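PDB 4V1S: alpha-1,6-mannanase from Bacteroides thetaiotaomicron, which probably hydrolyses alpha-1,6-mannosidic linkages in mannans, acting as a glycoside hydrolase of family 76. Local coordinates for residues 46-50 with 384-388; 87-92 with 105-109; 313-317 with 375-379; 320-324 with 338-343; 343-347 with 361-365. The contacts are given in a common frame with arbitrary orientation. Residue numbers count along the deposited sequence, not the author numbering.

Contact 1 (46-50 with 384-388)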
# COMPACT_ATOMS: atom_id res chain seq x y z
N TYR A 46 -13.37 -7.96 -14.08
CA TYR A 46 -12.50 -7.72 -12.93
C TYR A 46 -13.19 -7.95 -11.61
O TYR A 46 -12.59 -8.46 -10.68
CB TYR A 46 -11.92 -6.30 -12.96
CG TYR A 46 -11.09 -6.03 -14.20
CD1 TYR A 46 -9.89 -6.68 -14.40
CD2 TYR A 46 -11.55 -5.16 -15.20
CE1 TYR A 46 -9.15 -6.49 -15.57
CE2 TYR A 46 -10.82 -4.95 -16.35
CZ TYR A 46 -9.62 -5.62 -16.54
OH TYR A 46 -8.87 -5.41 -17.67
N TYR A 47 -14.45 -7.55 -11.51
CA TYR A 47 -15.18 -7.70 -10.26
C TYR A 47 -15.33 -9.17 -9.86
O TYR A 47 -15.08 -9.55 -8.70
CB TYR A 47 -16.55 -7.06 -10.42
CG TYR A 47 -17.34 -6.82 -9.14
CD1 TYR A 47 -16.85 -5.99 -8.14
CD2 TYR A 47 -18.59 -7.36 -8.96
CE1 TYR A 47 -17.57 -5.73 -7.00
CE2 TYR A 47 -19.33 -7.13 -7.82
CZ TYR A 47 -18.82 -6.29 -6.84
OH TYR A 47 -19.56 -6.03 -5.71
N THR A 48 -15.71 -10.00 -10.83
CA THR A 48 -15.73 -11.45 -10.60
C THR A 48 -14.35 -12.01 -10.26
O THR A 48 -14.21 -12.81 -9.36
CB THR A 48 -16.35 -12.20 -11.80
OG1 THR A 48 -17.73 -11.82 -11.86
CG2 THR A 48 -16.26 -13.68 -11.63
N TRP A 49 -13.33 -11.55 -10.95
CA TRP A 49 -11.99 -12.00 -10.65
C TRP A 49 -11.64 -11.70 -9.21
O TRP A 49 -11.04 -12.52 -8.55
CB TRP A 49 -10.95 -11.34 -11.56
CG TRP A 49 -11.06 -11.69 -13.00
CD1 TRP A 49 -11.93 -12.55 -13.57
CD2 TRP A 49 -10.25 -11.16 -14.05
NE1 TRP A 49 -11.73 -12.59 -14.94
CE2 TRP A 49 -10.69 -11.75 -15.26
CE3 TRP A 49 -9.18 -10.27 -14.09
CZ2 TRP A 49 -10.10 -11.46 -16.50
CZ3 TRP A 49 -8.60 -9.97 -15.33
CH2 TRP A 49 -9.06 -10.57 -16.51
N CYS A 50 -12.07 -10.54 -8.73
CA CYS A 50 -11.80 -10.17 -7.35
C CYS A 50 -12.51 -11.11 -6.41
O CYS A 50 -11.89 -11.67 -5.51
CB CYS A 50 -12.23 -8.74 -7.07
SG CYS A 50 -11.95 -8.21 -5.36
N TYR A 384 -7.68 -6.26 -8.65
CA TYR A 384 -8.91 -6.56 -9.40
C TYR A 384 -10.04 -5.63 -9.04
O TYR A 384 -10.82 -5.25 -9.91
CB TYR A 384 -9.33 -8.04 -9.25
CG TYR A 384 -8.36 -9.05 -9.78
CD1 TYR A 384 -7.61 -8.81 -10.93
CD2 TYR A 384 -8.17 -10.26 -9.11
CE1 TYR A 384 -6.66 -9.72 -11.36
CE2 TYR A 384 -7.28 -11.24 -9.59
CZ TYR A 384 -6.53 -10.95 -10.72
OH TYR A 384 -5.63 -11.87 -11.19
N MET A 385 -10.19 -5.31 -7.76
CA MET A 385 -11.25 -4.42 -7.35
C MET A 385 -11.00 -3.00 -7.90
O MET A 385 -11.94 -2.30 -8.31
CB MET A 385 -11.40 -4.41 -5.84
CG MET A 385 -12.66 -3.70 -5.36
SD MET A 385 -14.17 -4.52 -5.77
CE MET A 385 -14.36 -5.62 -4.37
N ARG A 386 -9.74 -2.56 -7.88
CA ARG A 386 -9.39 -1.28 -8.48
C ARG A 386 -9.76 -1.21 -9.96
O ARG A 386 -10.37 -0.24 -10.44
CB ARG A 386 -7.92 -0.97 -8.31
CG ARG A 386 -7.51 -0.75 -6.87
CD ARG A 386 -7.92 0.61 -6.39
NE ARG A 386 -6.92 1.60 -6.70
CZ ARG A 386 -7.12 2.89 -6.91
NH1 ARG A 386 -8.32 3.39 -6.88
NH2 ARG A 386 -6.07 3.68 -7.12
N ALA A 387 -9.38 -2.24 -10.68
CA ALA A 387 -9.71 -2.34 -12.10
C ALA A 387 -11.24 -2.34 -12.32
O ALA A 387 -11.72 -1.69 -13.21
CB ALA A 387 -9.09 -3.60 -12.68
N ALA A 388 -11.98 -3.04 -11.47
CA ALA A 388 -13.43 -3.05 -11.56
C ALA A 388 -14.01 -1.64 -11.40
O ALA A 388 -14.93 -1.25 -12.12
CB ALA A 388 -14.01 -3.99 -10.50
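Segments 46-50 and 384-388 are short pieces of two nearly antiparallel helices. Their axes come within 7.7 Å and cross at -157°. This is close packing. The CA atoms of Y46 and A388 are 5.0 Å apart, and those of C50 and Y384 are 5.1 Å apart. Small side chains permit the short spacing. A387 CB sits over one face of the Y46 ring, 3.7 Å from its centroid, in a CH-pi contact. A388 CB lies 4.0 Å from Y46 CB and equally 4.0 Å from Y47 CB. The Y384 CA-to-CB bond points toward 46-50, and its ring takes W49 CB over one face, 4.0 Å from the ring centroid. The six-membered ring of W49 also turns an edge toward the Y384 face, with centroids 5.6 Å apart. M385 SD approaches the Y47 ring at its edge, 3.8 Å from Y47 CE1, a Met-aromatic contact. M385 CE reaches C50 SG at 3.7 Å. The tyrosine hydroxyls find partners farther out: Y46 with N344, Y47 with E101, Y384 with Y357. In an (alpha/alpha)6 barrel this pairs the first long helix, 46-61, with the last, 374-394. Helices 81-97 and 334-350 pack against the pair.

Contact 2 (87-92 with 105-109)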
# COMPACT_ATOMS: atom_id res chain seq x y z
N LEU A 87 -6.47 -6.60 2.20
CA LEU A 87 -7.88 -6.88 2.30
C LEU A 87 -8.64 -5.60 2.67
O LEU A 87 -9.64 -5.29 2.07
CB LEU A 87 -8.15 -7.99 3.35
CG LEU A 87 -7.70 -9.39 2.98
CD1 LEU A 87 -7.91 -10.32 4.15
CD2 LEU A 87 -8.48 -9.87 1.76
N LEU A 88 -8.12 -4.83 3.62
CA LEU A 88 -8.74 -3.55 3.97
C LEU A 88 -8.90 -2.67 2.71
O LEU A 88 -9.96 -2.08 2.47
CB LEU A 88 -7.86 -2.83 4.99
CG LEU A 88 -8.27 -1.45 5.45
CD1 LEU A 88 -9.60 -1.51 6.18
CD2 LEU A 88 -7.19 -0.82 6.34
N TYR A 89 -7.83 -2.55 1.93
CA TYR A 89 -7.87 -1.76 0.68
C TYR A 89 -8.93 -2.30 -0.30
O TYR A 89 -9.62 -1.55 -0.99
CB TYR A 89 -6.52 -1.82 -0.01
CG TYR A 89 -5.36 -1.12 0.64
CD1 TYR A 89 -5.50 -0.30 1.76
CD2 TYR A 89 -4.07 -1.29 0.10
CE1 TYR A 89 -4.36 0.29 2.35
CE2 TYR A 89 -2.96 -0.66 0.64
CZ TYR A 89 -3.10 0.16 1.76
OH TYR A 89 -1.97 0.82 2.27
N THR A 90 -9.05 -3.63 -0.36
CA THR A 90 -9.97 -4.28 -1.29
C THR A 90 -11.41 -3.99 -0.92
O THR A 90 -12.21 -3.55 -1.76
CB THR A 90 -9.74 -5.79 -1.32
OG1 THR A 90 -8.40 -6.03 -1.71
CG2 THR A 90 -10.67 -6.45 -2.29
N TYR A 91 -11.74 -4.19 0.35
CA TYR A 91 -13.13 -3.97 0.78
C TYR A 91 -13.50 -2.50 0.69
O TYR A 91 -14.63 -2.14 0.30
CB TYR A 91 -13.35 -4.50 2.20
CG TYR A 91 -12.96 -5.94 2.44
CD1 TYR A 91 -13.27 -6.94 1.53
CD2 TYR A 91 -12.33 -6.32 3.62
CE1 TYR A 91 -12.87 -8.25 1.77
CE2 TYR A 91 -11.98 -7.63 3.89
CZ TYR A 91 -12.29 -8.61 2.99
OH TYR A 91 -11.89 -9.93 3.28
N THR A 92 -12.57 -1.64 1.03
CA THR A 92 -12.78 -0.21 0.87
C THR A 92 -13.09 0.18 -0.58
O THR A 92 -14.07 0.87 -0.84
CB THR A 92 -11.58 0.56 1.38
OG1 THR A 92 -11.41 0.28 2.78
CG2 THR A 92 -11.76 2.07 1.12
N ALA A 105 -18.26 -6.42 5.14
CA ALA A 105 -16.94 -7.04 5.01
C ALA A 105 -15.87 -6.07 5.50
O ALA A 105 -14.91 -6.46 6.21
CB ALA A 105 -16.67 -7.42 3.56
N LEU A 106 -16.05 -4.80 5.14
CA LEU A 106 -15.13 -3.74 5.56
C LEU A 106 -15.16 -3.59 7.09
O LEU A 106 -14.12 -3.48 7.73
CB LEU A 106 -15.44 -2.42 4.86
CG LEU A 106 -14.61 -1.21 5.30
CD1 LEU A 106 -13.10 -1.47 5.16
CD2 LEU A 106 -15.05 -0.01 4.50
N MET A 107 -16.36 -3.56 7.68
CA MET A 107 -16.47 -3.44 9.12
C MET A 107 -15.86 -4.65 9.83
O MET A 107 -15.16 -4.49 10.84
CB MET A 107 -17.91 -3.26 9.57
CG MET A 107 -18.04 -3.18 11.08
SD MET A 107 -17.11 -1.81 11.83
CE MET A 107 -18.08 -0.41 11.30
N ASN A 108 -16.11 -5.85 9.33
CA ASN A 108 -15.49 -7.03 9.92
C ASN A 108 -13.95 -7.02 9.85
O ASN A 108 -13.24 -7.44 10.77
CB ASN A 108 -16.06 -8.30 9.28
CG ASN A 108 -17.48 -8.57 9.72
OD1 ASN A 108 -17.89 -8.14 10.80
ND2 ASN A 108 -18.23 -9.28 8.89
N CYS A 109 -13.43 -6.48 8.75
CA CYS A 109 -11.97 -6.31 8.63
C CYS A 109 -11.46 -5.28 9.62
O CYS A 109 -10.48 -5.51 10.32
CB CYS A 109 -11.70 -5.92 7.18
SG CYS A 109 -10.01 -5.56 6.81
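Y91 is the central side chain here. Its chi1 is m (-54°), and its CA-to-CB bond points at segment 105-109. The ring therefore lies against A105 and C109. A105 CB sits over one ring face, 4.1 Å from the centroid of Y91, as a CH-pi contact. C109 meets the edge of the same ring: its CB is 3.6 Å from Y91 CD2, and its SG makes a sulfur-aromatic contact 5.2 Å from the Y91 centroid. C109 has chi1 t, which also carries SG to within 3.7 Å of L88 CA. L88 and L106 share the same rotamer, t then p. Both leave their backbones sideways, but their ends turn inward, so L88 CD1 and L106 CD1 meet at 3.6 Å. T92 takes chi1 m and bonds its OG1 to L88 O at 2.8 Å, within its own helix. T92 OG1 is also 3.4 Å from L106 CD1. The helices run antiparallel at 155°, with axes 9.0 Å apart, as a hairpin of consecutive helices in the (alpha/alpha)6 barrel. The interface has no polar bonds between its segments. Cohesion rests on apolar fit, and the threonine hydroxyl is spent on its own backbone.

Contact 3 (313-317 with 375-379)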
# COMPACT_ATOMS: atom_id res chain seq x y z
N GLY A 313 4.89 -8.52 -6.04
CA GLY A 313 3.57 -7.90 -6.22
C GLY A 313 3.17 -6.94 -5.13
O GLY A 313 2.60 -5.90 -5.41
N TYR A 314 3.48 -7.30 -3.89
CA TYR A 314 3.19 -6.48 -2.75
C TYR A 314 3.98 -5.18 -2.72
O TYR A 314 3.71 -4.32 -1.87
CB TYR A 314 3.33 -7.25 -1.42
CG TYR A 314 4.64 -7.96 -1.25
CD1 TYR A 314 5.83 -7.25 -1.05
CD2 TYR A 314 4.72 -9.31 -1.37
CE1 TYR A 314 7.04 -7.90 -0.92
CE2 TYR A 314 5.94 -9.97 -1.21
CZ TYR A 314 7.09 -9.25 -0.99
OH TYR A 314 8.30 -9.87 -0.87
N PHE A 315 4.91 -5.01 -3.67
CA PHE A 315 5.58 -3.74 -3.97
C PHE A 315 5.06 -3.11 -5.26
O PHE A 315 4.71 -1.92 -5.31
CB PHE A 315 7.10 -3.89 -4.11
CG PHE A 315 7.83 -4.20 -2.83
CD1 PHE A 315 7.25 -4.03 -1.57
CD2 PHE A 315 9.18 -4.61 -2.91
CE1 PHE A 315 8.01 -4.29 -0.44
CE2 PHE A 315 9.92 -4.88 -1.76
CZ PHE A 315 9.32 -4.75 -0.52
N ALA A 316 5.00 -3.92 -6.31
CA ALA A 316 4.78 -3.39 -7.68
C ALA A 316 3.38 -2.84 -7.91
O ALA A 316 3.21 -2.01 -8.77
CB ALA A 316 5.10 -4.44 -8.73
N PHE A 317 2.41 -3.29 -7.10
CA PHE A 317 1.03 -2.79 -7.17
C PHE A 317 1.02 -1.28 -7.04
O PHE A 317 0.08 -0.60 -7.56
CB PHE A 317 0.15 -3.44 -6.08
CG PHE A 317 0.32 -2.77 -4.76
CD1 PHE A 317 1.41 -2.99 -3.97
CD2 PHE A 317 -0.50 -1.68 -4.47
CE1 PHE A 317 1.61 -2.23 -2.83
CE2 PHE A 317 -0.33 -0.94 -3.32
CZ PHE A 317 0.76 -1.21 -2.52
N ARG A 375 -0.11 -12.07 1.77
CA ARG A 375 -0.02 -10.90 0.91
C ARG A 375 -0.05 -11.20 -0.56
O ARG A 375 -0.42 -10.31 -1.35
CB ARG A 375 1.04 -9.86 1.29
CG ARG A 375 2.36 -10.40 1.38
CD ARG A 375 3.34 -9.64 2.29
NE ARG A 375 4.32 -10.70 2.18
CZ ARG A 375 5.62 -10.63 2.14
NH1 ARG A 375 6.27 -9.50 2.30
NH2 ARG A 375 6.27 -11.79 1.95
N PHE A 376 0.32 -12.43 -0.95
CA PHE A 376 0.49 -12.69 -2.38
C PHE A 376 -0.85 -12.58 -3.14
O PHE A 376 -0.93 -12.02 -4.24
CB PHE A 376 1.10 -14.06 -2.67
CG PHE A 376 2.46 -14.33 -2.06
CD1 PHE A 376 3.21 -13.37 -1.37
CD2 PHE A 376 3.01 -15.62 -2.22
CE1 PHE A 376 4.43 -13.69 -0.82
CE2 PHE A 376 4.24 -15.94 -1.67
CZ PHE A 376 4.96 -14.98 -0.96
N SER A 377 -1.92 -13.15 -2.58
CA SER A 377 -3.20 -13.14 -3.27
C SER A 377 -4.02 -11.92 -2.88
O SER A 377 -4.83 -11.46 -3.68
CB SER A 377 -4.00 -14.41 -3.03
OG SER A 377 -3.43 -15.50 -3.74
N THR A 378 -3.80 -11.37 -1.68
CA THR A 378 -4.62 -10.22 -1.30
C THR A 378 -4.27 -8.98 -2.16
O THR A 378 -5.17 -8.18 -2.48
CB THR A 378 -4.48 -9.91 0.19
OG1 THR A 378 -3.12 -9.66 0.53
CG2 THR A 378 -5.09 -11.03 1.06
N VAL A 379 -2.99 -8.79 -2.53
CA VAL A 379 -2.66 -7.68 -3.41
C VAL A 379 -3.32 -7.86 -4.78
O VAL A 379 -3.75 -6.91 -5.38
CB VAL A 379 -1.17 -7.43 -3.50
CG1 VAL A 379 -0.42 -8.63 -4.08
CG2 VAL A 379 -0.87 -6.18 -4.28
O HOH W 1 8.86 -9.19 2.33
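This is a side-by-side contact of two roughly parallel helices, 28° apart, with axes 9.3 Å apart. Parallel neighbours of this kind fit the inner ring of an (alpha/alpha)6 barrel. A cation-pi stack joins the segments. The R375 guanidinium lies flat on the Y314 ring, with centres 3.9 Å apart and planes at 11°. R375 NH1 is 3.4 Å from Y314 CZ. A water accepts a bond from R375 NH1 at 2.6 Å and makes a weak one to Y314 OH at 3.3 Å. The polar ends have further partners: R375 pairs with D373, and Y314 OH bonds to E359. F376 CE1 meets the Y314 ring edge, 4.0 Å from Y314 CE2. Beside the stack, V379 CG2 packs on F317 CB at 3.4 Å and lies 3.7 Å from G313 O. A glycerol, probably from the crystallisation liquor, is about 6 Å from the Y314 side chain and may mark a pocket. Helix 81-97 adds W82 and F86 to the cluster, and helix 264-281 packs on F315, A316 and F317.

Contact 4 (320-324 with 338-343)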
# COMPACT_ATOMS: atom_id res chain seq x y z
N ILE A 320 0.91 0.50 -10.26
CA ILE A 320 -0.44 0.49 -10.83
C ILE A 320 -1.32 1.53 -10.16
O ILE A 320 -2.04 2.28 -10.85
CB ILE A 320 -1.06 -0.91 -10.76
CG1 ILE A 320 -0.17 -1.95 -11.44
CG2 ILE A 320 -2.46 -0.90 -11.37
CD1 ILE A 320 -0.72 -3.38 -11.43
N ASP A 321 -1.24 1.66 -8.83
CA ASP A 321 -2.01 2.71 -8.16
C ASP A 321 -1.55 4.12 -8.60
O ASP A 321 -2.38 5.03 -8.66
CB ASP A 321 -1.90 2.60 -6.61
CG ASP A 321 -3.00 1.77 -6.00
OD1 ASP A 321 -4.00 1.53 -6.72
OD2 ASP A 321 -2.88 1.40 -4.81
N SER A 322 -0.25 4.27 -8.92
CA SER A 322 0.28 5.53 -9.46
C SER A 322 -0.36 5.85 -10.80
O SER A 322 -0.72 7.00 -11.06
CB SER A 322 1.84 5.49 -9.55
OG SER A 322 2.41 5.36 -8.24
N TRP A 323 -0.47 4.84 -11.66
CA TRP A 323 -1.17 5.02 -12.93
C TRP A 323 -2.63 5.49 -12.73
O TRP A 323 -3.09 6.40 -13.43
CB TRP A 323 -1.10 3.78 -13.80
CG TRP A 323 0.20 3.47 -14.30
CD1 TRP A 323 1.20 4.35 -14.64
CD2 TRP A 323 0.68 2.16 -14.60
NE1 TRP A 323 2.28 3.65 -15.14
CE2 TRP A 323 1.98 2.31 -15.15
CE3 TRP A 323 0.12 0.89 -14.50
CZ2 TRP A 323 2.77 1.20 -15.53
CZ3 TRP A 323 0.90 -0.22 -14.91
CH2 TRP A 323 2.20 -0.05 -15.41
N PHE A 324 -3.37 4.86 -11.81
CA PHE A 324 -4.72 5.29 -11.53
C PHE A 324 -4.74 6.74 -11.05
O PHE A 324 -5.60 7.51 -11.48
CB PHE A 324 -5.39 4.36 -10.52
CG PHE A 324 -5.71 2.97 -11.05
CD1 PHE A 324 -6.43 2.82 -12.25
CD2 PHE A 324 -5.36 1.81 -10.33
CE1 PHE A 324 -6.78 1.55 -12.72
CE2 PHE A 324 -5.74 0.55 -10.77
CZ PHE A 324 -6.42 0.42 -11.98
N LYS A 338 -2.31 1.12 -19.37
CA LYS A 338 -1.21 0.48 -18.70
C LYS A 338 -1.75 -0.35 -17.53
O LYS A 338 -1.39 -1.50 -17.35
CB LYS A 338 -0.20 1.55 -18.23
CG LYS A 338 0.53 2.25 -19.38
CD LYS A 338 1.44 3.38 -18.91
CE LYS A 338 2.24 3.95 -20.06
NZ LYS A 338 3.00 5.13 -19.62
N ALA A 339 -2.60 0.25 -16.71
CA ALA A 339 -3.08 -0.42 -15.52
C ALA A 339 -3.82 -1.71 -15.89
O ALA A 339 -3.58 -2.77 -15.32
CB ALA A 339 -3.95 0.52 -14.71
N PHE A 340 -4.73 -1.62 -16.83
CA PHE A 340 -5.49 -2.80 -17.22
C PHE A 340 -4.61 -3.87 -17.85
O PHE A 340 -4.81 -5.05 -17.62
CB PHE A 340 -6.62 -2.45 -18.17
CG PHE A 340 -7.74 -1.67 -17.54
CD1 PHE A 340 -8.43 -2.18 -16.47
CD2 PHE A 340 -8.13 -0.44 -18.06
CE1 PHE A 340 -9.48 -1.48 -15.91
CE2 PHE A 340 -9.17 0.25 -17.51
CZ PHE A 340 -9.83 -0.26 -16.42
N HIS A 341 -3.63 -3.45 -18.65
CA HIS A 341 -2.70 -4.44 -19.24
C HIS A 341 -1.92 -5.21 -18.15
O HIS A 341 -1.77 -6.43 -18.21
CB HIS A 341 -1.74 -3.73 -20.19
CG HIS A 341 -1.03 -4.63 -21.13
ND1 HIS A 341 -1.69 -5.53 -21.94
CD2 HIS A 341 0.28 -4.73 -21.45
CE1 HIS A 341 -0.81 -6.17 -22.69
NE2 HIS A 341 0.39 -5.70 -22.41
N ALA A 342 -1.46 -4.49 -17.11
CA ALA A 342 -0.68 -5.10 -16.04
C ALA A 342 -1.60 -6.05 -15.23
O ALA A 342 -1.21 -7.16 -14.88
CB ALA A 342 -0.04 -4.05 -15.16
N ILE A 343 -2.81 -5.59 -14.97
CA ILE A 343 -3.79 -6.40 -14.20
C ILE A 343 -4.22 -7.64 -15.01
O ILE A 343 -4.37 -8.74 -14.45
CB ILE A 343 -4.95 -5.52 -13.69
CG1 ILE A 343 -4.39 -4.49 -12.69
CG2 ILE A 343 -6.00 -6.38 -13.02
CD1 ILE A 343 -5.35 -3.39 -12.31
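The ring contacts come first. K338 CB sits almost straight over the six-membered ring of W323, 3.6 Å from its centroid and 6° off the normal. A339 CB lies over one face of the F324 ring, 4.0 Å from the centroid of F324. Both are CH-pi contacts. The ring edges are used too: A342 CB is 4.0 Å from W323 CZ3, and I343 CD1 is 4.0 Å from F324 CZ. The aliphatic contacts centre on I320. Its CG2 is 3.9 Å from A339 CB and also 3.9 Å from I343 CD1, while I320 CD1 is 3.9 Å from A342 CB. A339 thus touches I320, W323 and F324. The polar groups find partners outside the two segments. The K338 side chain starts toward W323, but its end leads away, and NZ forms a salt bridge with E298. W323 NE1 bonds to the same glutamate. The D321 CA-to-CB bond points away from 338-343, and its carboxylate forms a salt bridge with R386. The helices cross at -152°, with axes 9.4 Å apart. They form one antiparallel hairpin of the (alpha/alpha)6 barrel, 313-330 followed by 334-350. The chemistry is that of an apolar interface: the small alanine methyls let the large rings of W323 and F324 come close, and the charged ends of K338 and D321 are paired on other helices. Neither hydrogen bonds nor salt bridges join the segments.

Contact 5 (343-347 with 361-365)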
# COMPACT_ATOMS: atom_id res chain seq x y z
N ILE A 343 -2.81 -5.59 -14.97
CA ILE A 343 -3.79 -6.40 -14.20
C ILE A 343 -4.22 -7.64 -15.01
O ILE A 343 -4.37 -8.74 -14.45
CB ILE A 343 -4.95 -5.52 -13.69
CG1 ILE A 343 -4.39 -4.49 -12.69
CG2 ILE A 343 -6.00 -6.38 -13.02
CD1 ILE A 343 -5.35 -3.39 -12.31
N ASN A 344 -4.38 -7.49 -16.32
CA ASN A 344 -4.70 -8.64 -17.17
C ASN A 344 -3.61 -9.69 -17.10
O ASN A 344 -3.89 -10.87 -17.05
CB ASN A 344 -4.93 -8.19 -18.62
CG ASN A 344 -6.22 -7.37 -18.79
OD1 ASN A 344 -7.09 -7.33 -17.93
ND2 ASN A 344 -6.34 -6.71 -19.92
N PHE A 345 -2.36 -9.24 -17.09
CA PHE A 345 -1.23 -10.14 -16.96
C PHE A 345 -1.27 -10.92 -15.64
O PHE A 345 -1.01 -12.11 -15.61
CB PHE A 345 0.09 -9.36 -17.10
CG PHE A 345 1.32 -10.23 -16.96
CD1 PHE A 345 1.82 -10.90 -18.02
CD2 PHE A 345 1.97 -10.32 -15.72
CE1 PHE A 345 2.97 -11.67 -17.90
CE2 PHE A 345 3.10 -11.11 -15.58
CZ PHE A 345 3.60 -11.78 -16.68
N ILE A 346 -1.55 -10.24 -14.54
CA ILE A 346 -1.69 -10.93 -13.27
C ILE A 346 -2.68 -12.09 -13.39
O ILE A 346 -2.38 -13.21 -13.01
CB ILE A 346 -2.12 -9.94 -12.16
CG1 ILE A 346 -1.02 -8.89 -11.92
CG2 ILE A 346 -2.38 -10.71 -10.86
CD1 ILE A 346 -1.52 -7.73 -11.11
N HIS A 347 -3.85 -11.83 -13.92
CA HIS A 347 -4.89 -12.88 -14.04
C HIS A 347 -4.52 -13.98 -15.04
O HIS A 347 -4.69 -15.18 -14.78
CB HIS A 347 -6.20 -12.25 -14.42
CG HIS A 347 -7.36 -13.19 -14.38
ND1 HIS A 347 -7.88 -13.77 -15.51
CD2 HIS A 347 -8.05 -13.69 -13.33
CE1 HIS A 347 -8.88 -14.56 -15.16
NE2 HIS A 347 -9.01 -14.52 -13.85
N TRP A 361 5.89 -10.63 -9.69
CA TRP A 361 5.02 -10.40 -10.83
C TRP A 361 5.72 -10.39 -12.19
O TRP A 361 5.10 -10.10 -13.21
CB TRP A 361 4.24 -9.10 -10.65
CG TRP A 361 3.09 -9.16 -9.67
CD1 TRP A 361 2.68 -10.21 -8.90
CD2 TRP A 361 2.21 -8.08 -9.37
NE1 TRP A 361 1.57 -9.86 -8.16
CE2 TRP A 361 1.28 -8.54 -8.41
CE3 TRP A 361 2.15 -6.74 -9.79
CZ2 TRP A 361 0.29 -7.72 -7.88
CZ3 TRP A 361 1.16 -5.91 -9.26
CH2 TRP A 361 0.22 -6.42 -8.31
N GLY A 362 6.99 -10.76 -12.21
CA GLY A 362 7.81 -10.61 -13.41
C GLY A 362 7.67 -11.69 -14.47
O GLY A 362 7.91 -11.43 -15.64
N THR A 363 7.31 -12.91 -14.05
CA THR A 363 7.39 -14.07 -14.95
C THR A 363 6.13 -14.94 -14.86
O THR A 363 5.63 -15.18 -13.77
CB THR A 363 8.65 -14.90 -14.66
OG1 THR A 363 8.59 -15.42 -13.34
CG2 THR A 363 9.89 -14.08 -14.74
N PRO A 364 5.61 -15.39 -16.01
CA PRO A 364 4.42 -16.24 -15.95
C PRO A 364 4.62 -17.47 -15.08
O PRO A 364 5.72 -18.05 -15.00
CB PRO A 364 4.18 -16.64 -17.40
CG PRO A 364 4.79 -15.54 -18.19
CD PRO A 364 5.98 -15.07 -17.40
N THR A 365 3.54 -17.86 -14.42
CA THR A 365 3.53 -19.05 -13.60
C THR A 365 3.40 -20.27 -14.49
O THR A 365 2.54 -20.32 -15.37
CB THR A 365 2.36 -18.97 -12.61
OG1 THR A 365 2.59 -17.84 -11.75
CG2 THR A 365 2.26 -20.23 -11.78
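I346 lays its CD1 over one face of the W361 indole. That methyl is 3.6 Å from the centroid of the six-membered ring of W361, 13° off the normal, a CH-pi contact. The nearest atom pair is I346 CD1 and W361 CH2, at 3.5 Å. W361 leaves its backbone sideways, yet the end of its side chain comes nearer to the helix. One residue earlier, F345 packs against the backbone of the loop. With chi1 t, its ring reaches out toward segment 361-365. W361 O meets the ring edge, 3.3 Å from F345 CE2. P364 CD approaches the same edge, 4.1 Å from F345 CZ. The carbonyl of G362 and the backbone of T363 stand a little farther off. F345 and I346 are thus two neighbouring side chains, one against the loop backbone and one against its tryptophan. T363 and P364 are exposed, while F345, I346 and W361 are buried. The segments share no hydrogen bond, but the loop is tied close by: T365 bonds to the backbone of K349 and L350, and W361 to that of D311. The loop joins helix 334-350 to helix 374-394. Its tryptophan wedges among three helices, touching A316, F317 and I320 of helix 313-330, M383 of helix 374-394 and L350 of helix 334-350.

How the contacts relate
Contacts 2 and 4 are local helix hairpins. Contact 1 joins the first long helix to the last, with 333 residues between its segments. Helix 374-394 serves contacts 1 and 3, whose centres are about 14 Å apart. The R386 NE to D321 OD1 salt bridge, 2.9 Å, ties contacts 1 and 4. Contact 5 shares I343 with contact 4 and meets contact 1 where Y46 OH probably bonds to N344 OD1, at 2.6 Å. W361 links contacts 5 and 3: its CE2 is 3.2 Å from G313 CA. A bound glycerol about 6 Å from the Y314 side chain of contact 3 may mark a pocket. Contacts 2 and 5 are farthest apart, about 24 Å between centres.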